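Local coordinates for HcgB (Methanococcus maripaludis, PDB 5D5P), which probably acts as a guanylyltransferase in biosynthesis of the FeGP cofactor of [Fe]-hydrogenase, joining a GMP unit to a pyridinol precursor, at residues 55-58 and 64-67; 72-77 and 86-91; 111-116 and 147-152. All coordinates share one frame; numbering follows the deposited sequence.

Contact 1 of 3, residues 55-58 and 64-67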
loop_
_atom_site.group_PDB
_atom_site.type_symbol
_atom_site.label_atom_id
_atom_site.label_comp_id
_atom_site.label_asym_id
_atom_site.label_seq_id
_atom_site.Cartn_x
_atom_site.Cartn_y
_atom_site.Cartn_z
ATOM N N ASP A 55 -0.057 -18.184 13.283
ATOM C CA ASP A 55 -1.285 -18.804 13.751
ATOM C C ASP A 55 -2.421 -18.624 12.752
ATOM O O ASP A 55 -3.231 -19.521 12.575
ATOM C CB ASP A 55 -1.695 -18.236 15.110
ATOM C CG ASP A 55 -0.836 -18.770 16.249
ATOM O OD1 ASP A 55 -0.077 -19.735 16.019
ATOM O OD2 ASP A 55 -0.902 -18.214 17.364
ATOM N N ILE A 56 -2.458 -17.487 12.064
ATOM C CA ILE A 56 -3.525 -17.249 11.094
ATOM C C ILE A 56 -3.275 -18.028 9.815
ATOM O O ILE A 56 -4.162 -18.692 9.299
ATOM C CB ILE A 56 -3.661 -15.745 10.757
ATOM C CG1 ILE A 56 -4.278 -15.005 11.940
ATOM C CG2 ILE A 56 -4.515 -15.555 9.499
ATOM C CD1 ILE A 56 -4.106 -13.505 11.855
ATOM N N ILE A 57 -2.061 -17.921 9.301
ATOM C CA ILE A 57 -1.722 -18.540 8.017
ATOM C C ILE A 57 -1.785 -20.064 8.113
ATOM O O ILE A 57 -2.067 -20.747 7.120
ATOM C CB ILE A 57 -0.346 -18.088 7.545
ATOM C CG1 ILE A 57 -0.380 -16.584 7.289
ATOM C CG2 ILE A 57 0.072 -18.820 6.288
ATOM C CD1 ILE A 57 -1.404 -16.165 6.243
ATOM N N SER A 58 -1.514 -20.592 9.308
ATOM C CA SER A 58 -1.532 -22.044 9.513
ATOM C C SER A 58 -2.917 -22.620 9.326
ATOM O O SER A 58 -3.056 -23.805 9.041
ATOM C CB SER A 58 -1.047 -22.413 10.920
ATOM O OG SER A 58 0.346 -22.203 11.024
ATOM N N ASN A 64 5.193 -25.146 5.700
ATOM C CA ASN A 64 6.233 -24.819 6.664
ATOM C C ASN A 64 6.251 -23.313 6.756
ATOM O O ASN A 64 6.463 -22.663 5.737
ATOM C CB ASN A 64 7.599 -25.347 6.207
ATOM C CG ASN A 64 7.578 -26.818 5.873
ATOM O OD1 ASN A 64 6.925 -27.619 6.549
ATOM N ND2 ASN A 64 8.283 -27.189 4.806
ATOM N N ILE A 65 6.092 -22.735 7.946
ATOM C CA ILE A 65 6.089 -21.264 8.059
ATOM C C ILE A 65 7.303 -20.861 8.850
ATOM O O ILE A 65 7.524 -21.381 9.929
ATOM C CB ILE A 65 4.815 -20.709 8.754
ATOM C CG1 ILE A 65 3.556 -21.228 8.052
ATOM C CG2 ILE A 65 4.829 -19.207 8.747
ATOM C CD1 ILE A 65 2.267 -20.848 8.767
ATOM N N SER A 66 8.093 -19.923 8.331
ATOM C CA SER A 66 9.391 -19.620 8.947
ATOM C C SER A 66 9.592 -18.127 9.098
ATOM O O SER A 66 9.065 -17.370 8.296
ATOM C CB SER A 66 10.519 -20.181 8.077
ATOM O OG SER A 66 10.368 -21.574 7.907
ATOM N N MET A 67 10.371 -17.701 10.101
ATOM C CA MET A 67 10.782 -16.286 10.138
ATOM C C MET A 67 11.937 -16.110 9.180
ATOM O O MET A 67 12.752 -16.993 9.022
ATOM C CB MET A 67 11.246 -15.814 11.526
ATOM C CG MET A 67 10.178 -15.441 12.515
ATOM S SD MET A 67 10.874 -14.684 14.017
ATOM C CE MET A 67 11.924 -16.024 14.562
#

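Contact 2 of 3, residues 72-77 and 86-91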
loop_
_atom_site.group_PDB
_atom_site.type_symbol
_atom_site.label_atom_id
_atom_site.label_comp_id
_atom_site.label_asym_id
_atom_site.label_seq_id
_atom_site.Cartn_x
_atom_site.Cartn_y
_atom_site.Cartn_z
ATOM N N THR A 72 16.027 -7.055 8.662
ATOM C CA THR A 72 15.412 -6.326 7.575
ATOM C C THR A 72 15.397 -4.813 7.781
ATOM O O THR A 72 14.830 -4.108 6.956
ATOM C CB THR A 72 13.951 -6.788 7.379
ATOM O OG1 THR A 72 13.222 -6.597 8.593
ATOM C CG2 THR A 72 13.913 -8.258 7.011
ATOM N N ASN A 73 15.999 -4.317 8.872
ATOM C CA ASN A 73 15.911 -2.873 9.158
ATOM C C ASN A 73 16.571 -1.995 8.081
ATOM O O ASN A 73 16.308 -0.784 8.014
ATOM C CB ASN A 73 16.481 -2.536 10.527
ATOM C CG ASN A 73 17.904 -2.926 10.660
ATOM O OD1 ASN A 73 18.206 -4.110 10.765
ATOM N ND2 ASN A 73 18.809 -1.946 10.608
ATOM N N SER A 74 17.433 -2.583 7.255
ATOM C CA SER A 74 18.073 -1.795 6.186
ATOM C C SER A 74 16.999 -1.234 5.247
ATOM O O SER A 74 17.174 -0.169 4.624
ATOM C CB SER A 74 19.115 -2.640 5.430
ATOM O OG SER A 74 18.476 -3.673 4.727
ATOM N N ALA A 75 15.862 -1.926 5.162
ATOM C CA ALA A 75 14.778 -1.488 4.279
ATOM C C ALA A 75 14.155 -0.155 4.698
ATOM O O ALA A 75 13.409 0.486 3.929
ATOM C CB ALA A 75 13.682 -2.556 4.236
ATOM N N ASP A 76 14.459 0.273 5.910
ATOM C CA ASP A 76 13.908 1.522 6.411
ATOM C C ASP A 76 14.617 2.726 5.799
ATOM O O ASP A 76 14.260 3.861 6.085
ATOM C CB ASP A 76 14.003 1.547 7.938
ATOM C CG ASP A 76 12.896 0.694 8.593
ATOM O OD1 ASP A 76 11.958 0.283 7.886
ATOM O OD2 ASP A 76 12.995 0.372 9.786
ATOM N N LEU A 77 15.640 2.485 4.982
ATOM C CA LEU A 77 16.262 3.597 4.270
ATOM C C LEU A 77 15.844 3.550 2.799
ATOM O O LEU A 77 16.564 4.041 1.931
ATOM C CB LEU A 77 17.788 3.565 4.390
ATOM C CG LEU A 77 18.308 4.036 5.764
ATOM C CD1 LEU A 77 18.285 2.857 6.722
ATOM C CD2 LEU A 77 19.691 4.646 5.664
ATOM N N GLY A 86 10.015 -7.390 2.080
ATOM C CA GLY A 86 9.479 -8.542 1.373
ATOM C C GLY A 86 10.429 -9.034 0.302
ATOM O O GLY A 86 10.614 -10.245 0.133
ATOM N N LEU A 87 11.053 -8.104 -0.418
ATOM C CA LEU A 87 11.948 -8.503 -1.497
ATOM C C LEU A 87 13.216 -9.137 -0.975
ATOM O O LEU A 87 13.808 -9.986 -1.645
ATOM C CB LEU A 87 12.289 -7.299 -2.381
ATOM C CG LEU A 87 11.041 -6.852 -3.153
ATOM C CD1 LEU A 87 11.358 -5.566 -3.891
ATOM C CD2 LEU A 87 10.629 -7.962 -4.143
ATOM N N ILE A 88 13.643 -8.769 0.232
ATOM C CA ILE A 88 14.783 -9.487 0.816
ATOM C C ILE A 88 14.443 -10.956 0.970
ATOM O O ILE A 88 15.261 -11.827 0.660
ATOM C CB ILE A 88 15.181 -8.913 2.195
ATOM C CG1 ILE A 88 15.755 -7.528 2.003
ATOM C CG2 ILE A 88 16.201 -9.818 2.883
ATOM C CD1 ILE A 88 16.004 -6.769 3.313
ATOM N N ALA A 89 13.222 -11.243 1.435
ATOM C CA ALA A 89 12.825 -12.640 1.591
ATOM C C ALA A 89 12.683 -13.321 0.228
ATOM O O ALA A 89 13.159 -14.436 0.021
ATOM C CB ALA A 89 11.504 -12.748 2.408
ATOM N N VAL A 90 12.043 -12.641 -0.710
ATOM C CA VAL A 90 11.947 -13.158 -2.075
ATOM C C VAL A 90 13.304 -13.510 -2.704
ATOM O O VAL A 90 13.468 -14.601 -3.297
ATOM C CB VAL A 90 11.221 -12.156 -2.987
ATOM C CG1 VAL A 90 11.382 -12.538 -4.474
ATOM C CG2 VAL A 90 9.760 -12.055 -2.580
ATOM N N ASP A 91 14.288 -12.629 -2.548
ATOM C CA ASP A 91 15.533 -12.779 -3.292
ATOM C C ASP A 91 16.546 -13.680 -2.616
ATOM O O ASP A 91 17.498 -14.117 -3.244
ATOM C CB ASP A 91 16.152 -11.399 -3.541
ATOM C CG ASP A 91 15.302 -10.567 -4.484
ATOM O OD1 ASP A 91 14.407 -11.146 -5.151
ATOM O OD2 ASP A 91 15.493 -9.340 -4.551
#

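Contact 3 of 3, residues 111-116 and 147-152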
loop_
_atom_site.group_PDB
_atom_site.type_symbol
_atom_site.label_atom_id
_atom_site.label_comp_id
_atom_site.label_asym_id
_atom_site.label_seq_id
_atom_site.Cartn_x
_atom_site.Cartn_y
_atom_site.Cartn_z
ATOM N N SER A 111 1.869 1.907 8.749
ATOM C CA SER A 111 2.310 0.573 8.356
ATOM C C SER A 111 1.563 0.010 7.188
ATOM O O SER A 111 0.383 0.288 6.991
ATOM C CB SER A 111 2.161 -0.410 9.521
ATOM O OG SER A 111 3.004 -0.009 10.582
ATOM N N LEU A 112 2.284 -0.825 6.440
ATOM C CA LEU A 112 1.715 -1.580 5.322
ATOM C C LEU A 112 2.065 -3.044 5.511
ATOM O O LEU A 112 3.235 -3.366 5.794
ATOM C CB LEU A 112 2.289 -1.060 3.975
ATOM C CG LEU A 112 1.955 -1.884 2.741
ATOM C CD1 LEU A 112 0.463 -1.782 2.371
ATOM C CD2 LEU A 112 2.837 -1.423 1.563
ATOM N N LEU A 113 1.063 -3.923 5.420
ATOM C CA LEU A 113 1.315 -5.357 5.335
ATOM C C LEU A 113 1.048 -5.799 3.886
ATOM O O LEU A 113 0.080 -5.378 3.278
ATOM C CB LEU A 113 0.421 -6.144 6.329
ATOM C CG LEU A 113 0.560 -7.668 6.249
ATOM C CD1 LEU A 113 0.321 -8.270 7.638
ATOM C CD2 LEU A 113 -0.469 -8.254 5.299
ATOM N N LEU A 114 1.926 -6.642 3.343
ATOM C CA LEU A 114 1.759 -7.206 2.004
ATOM C C LEU A 114 1.862 -8.713 2.063
ATOM O O LEU A 114 2.615 -9.280 2.867
ATOM C CB LEU A 114 2.832 -6.684 1.036
ATOM C CG LEU A 114 2.855 -5.167 0.777
ATOM C CD1 LEU A 114 4.124 -4.817 -0.038
ATOM C CD2 LEU A 114 1.613 -4.733 0.028
ATOM N N ILE A 115 1.066 -9.369 1.236
ATOM C CA ILE A 115 1.288 -10.773 0.916
ATOM C C ILE A 115 1.784 -10.823 -0.519
ATOM O O ILE A 115 1.120 -10.308 -1.432
ATOM C CB ILE A 115 0.016 -11.606 1.089
ATOM C CG1 ILE A 115 -0.552 -11.399 2.494
ATOM C CG2 ILE A 115 0.308 -13.077 0.783
ATOM C CD1 ILE A 115 -1.808 -12.267 2.774
ATOM N N MET A 116 2.997 -11.352 -0.674
ATOM C CA MET A 116 3.700 -11.417 -1.942
ATOM C C MET A 116 3.958 -12.865 -2.365
ATOM O O MET A 116 4.062 -13.767 -1.522
ATOM C CB MET A 116 5.006 -10.643 -1.831
ATOM C CG MET A 116 4.757 -9.140 -1.598
ATOM S SD MET A 116 6.239 -8.314 -0.953
ATOM C CE MET A 116 7.460 -8.604 -2.207
ATOM N N ILE A 147 -5.843 -10.174 8.759
ATOM C CA ILE A 147 -7.223 -10.594 8.529
ATOM C C ILE A 147 -7.851 -9.709 7.441
ATOM O O ILE A 147 -8.568 -10.202 6.555
ATOM C CB ILE A 147 -8.056 -10.541 9.815
ATOM C CG1 ILE A 147 -7.597 -11.658 10.757
ATOM C CG2 ILE A 147 -9.525 -10.716 9.506
ATOM C CD1 ILE A 147 -8.324 -11.681 12.068
ATOM N N THR A 148 -7.564 -8.416 7.491
ATOM C CA THR A 148 -8.078 -7.492 6.475
ATOM C C THR A 148 -7.530 -7.831 5.087
ATOM O O THR A 148 -8.278 -7.858 4.101
ATOM C CB THR A 148 -7.732 -6.021 6.829
ATOM O OG1 THR A 148 -8.455 -5.654 8.019
ATOM C CG2 THR A 148 -8.181 -5.086 5.726
ATOM N N ALA A 149 -6.230 -8.099 5.019
ATOM C CA ALA A 149 -5.593 -8.374 3.724
ATOM C C ALA A 149 -6.159 -9.662 3.138
ATOM O O ALA A 149 -6.351 -9.767 1.916
ATOM C CB ALA A 149 -4.069 -8.450 3.865
ATOM N N LEU A 150 -6.458 -10.636 3.997
ATOM C CA LEU A 150 -7.027 -11.883 3.490
ATOM C C LEU A 150 -8.485 -11.691 3.085
ATOM O O LEU A 150 -8.883 -12.170 2.032
ATOM C CB LEU A 150 -6.900 -13.009 4.513
ATOM C CG LEU A 150 -5.461 -13.465 4.765
ATOM C CD1 LEU A 150 -5.410 -14.311 6.021
ATOM C CD2 LEU A 150 -4.884 -14.235 3.574
ATOM N N GLU A 151 -9.277 -10.984 3.896
ATOM C CA GLU A 151 -10.701 -10.800 3.603
ATOM C C GLU A 151 -10.956 -10.098 2.277
ATOM O O GLU A 151 -11.941 -10.406 1.585
ATOM C CB GLU A 151 -11.354 -9.971 4.702
ATOM C CG GLU A 151 -11.559 -10.697 5.972
ATOM C CD GLU A 151 -12.293 -9.863 6.989
ATOM O OE1 GLU A 151 -12.408 -8.631 6.778
ATOM O OE2 GLU A 151 -12.750 -10.447 7.988
ATOM N N ARG A 152 -10.063 -9.181 1.919
ATOM C CA ARG A 152 -10.302 -8.392 0.722
ATOM C C ARG A 152 -9.996 -9.164 -0.559
ATOM O O ARG A 152 -10.374 -8.702 -1.630
ATOM C CB ARG A 152 -9.530 -7.076 0.769
ATOM C CG ARG A 152 -8.080 -7.221 0.815
ATOM C CD ARG A 152 -7.454 -5.859 1.152
ATOM N NE ARG A 152 -7.517 -4.891 0.055
ATOM C CZ ARG A 152 -6.792 -4.957 -1.062
ATOM N NH1 ARG A 152 -6.911 -3.996 -1.972
ATOM N NH2 ARG A 152 -5.984 -5.999 -1.305
#

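Contact 1 of 3, residues 55-58 and 64-67
I65 meets the end of helix 47-57 chiefly through its CD1 methyl, which lies between the side chains of I57 and S58. The reach follows from the shape of I65. CG1 stands beside the backbone N and anti to the carbonyl carbon (chi1 -54°), and the second torsion is extended (chi2 174°), which carries CD1 well out from the strand toward the helix. I57 receives it with its short branch. CG2 comes to 3.9 Å from CD1 of I65, and the branching carbon CB of I57 lies 4.0 Å from the same CD1, while the long CG1-CD1 arm of I57 folds off in another direction (chi2 -59°). The two isoleucines cross obliquely, a methyl of one against the branch point of the other.

S58 supplies the second wall. Its OG is 3.3 Å from CD1 of I65, a van der Waals contact with a methyl group that offers no hydrogen bond. The hydroxyl is bonded instead to the carbonyl O of S54, one turn back along the helix, so a small polar side chain can lie against an aliphatic one at the exposed margin. The S58 backbone N is also close, 3.8 Å from CD1 of I65.

This is the packing of a beta-alpha-beta unit: strand 39-43, helix 47-57, then strand 64-67, outermost of the sheet within this chain and parallel to 39-43. I65 also touches F50 and S54 of the helix, and V40 and V42 of the neighbouring strand. Beta-branched isoleucine suits an extended strand, and its long arm reaches the helix at a partly buried margin. With no hydrogen bond or charge pair between the segments, the contact depends on dispersion and on covering apolar surface of I65 and I57, over a small area of 105 Å².

Contact 2 of 3, residues 72-77 and 86-91
I88 and the turn that begins at T72 meet by van der Waals contact alone. The CD1 methyl of I88 is 4.3 Å from CA of T72 and 4.2 Å from OG of S74, so it rests against backbone on one residue and a hydroxyl on the other. Its reach comes from an extended second torsion (chi2 172°), which sends CD1 out from helix 81-92 toward the turn. On T72 the methyl is the nearer branch, with CG2 4.5 Å from CD1 of I88, whereas OG1 is set farther off by a chi1 of 58°. A75 also directs its methyl toward the helix, but more distantly. The short side chains of S74 and A75 let the turn face I88 without obstruction. I88 also touches L68 and I70, which suits an aliphatic side chain, though it stays partly exposed. T72, A75 and D76 all pack on K85 of the helix.

Hydrogen bonds serve each segment internally and do not bridge them. The N of A75 bonds to the O of T72 at 3.0 Å, and the N of L77 to the O of S74 at 3.1 Å, the i to i+3 pattern of a 3-10 turn. In the helix the step lengthens to i+4, as in the 2.9 Å bond from the N of V90 to the O of G86.

Polar ties lead outward. The O of D76 accepts a bond from NH2 of R103, and the ND2 of N73 bonds to the O of S14 of the second subunit. The turn thus lies between its own helix and the dimer partner. Because loose van der Waals contact without a hydrogen bond joins the segments, the turn probably owes its shape mainly to its own backbone bonds and these outside partners.

Contact 3 of 3, residues 111-116 and 147-152
The backbones come near each other at L113 and A149, whose CA atoms lie 7.7 Å apart, with strand 111-117 facing the last turns of helix 138-151. Residues 113 and 115 project toward the helix, as the alternation of a strand requires. L113 holds CG anti to its own N (chi1 177°), and from there its CD2 methyl reaches CB of A149 at 3.9 Å. Alanine suits this point, since its short side chain lets the helix backbone approach the sheet closely. Two residues along, the extended arm of I115 (chi2 -177°) ends in CD1, 3.7 Å from CD2 of L150. These two side chains cross at about a right angle, methyl against methyl, and L150 also touches I60, I155 and V157.

This is the core of an alpha/beta/alpha layered fold, consistent with the Maf clan. Strand 111-117 runs antiparallel to its neighbours 97-103 and 122-128, helix 138-151 covers one face of the mixed sheet, and L112, L114 and M116 turn to helix 81-92 on the other. All four touching residues are buried and aliphatic.

Polar groups are met at the helix end. The carbonyl O of A149 and the NH2 of R152 both bond to OG1 of T124 on the adjacent strand. The guanidinium of R152 also reaches into the dimer interface, where its NH1 bonds to the O of S128 and its NH2 to the O of S109, both of the second subunit.

Contact 3 is the core contact, its centre about 5 Å from that of the chain, and joins buried aliphatic side chains only. Contact 1 is partly buried and contact 2 lies at the surface, the centre of each about 13 Å from that of the chain; in both an isoleucine methyl also meets a serine hydroxyl. Contacts 1 and 3 pack helices on the same sheet and touch each other, CG2 of I56 lying 3.8 Å from CD1 of L150. Contact 2 joins a surface turn to helix 81-92, yet meets contact 3 on the other face of the sheet, with CD2 of L87 3.8 Å from CE of M116. Contacts 2 and 3 also reach the second subunit; contact 1 does not.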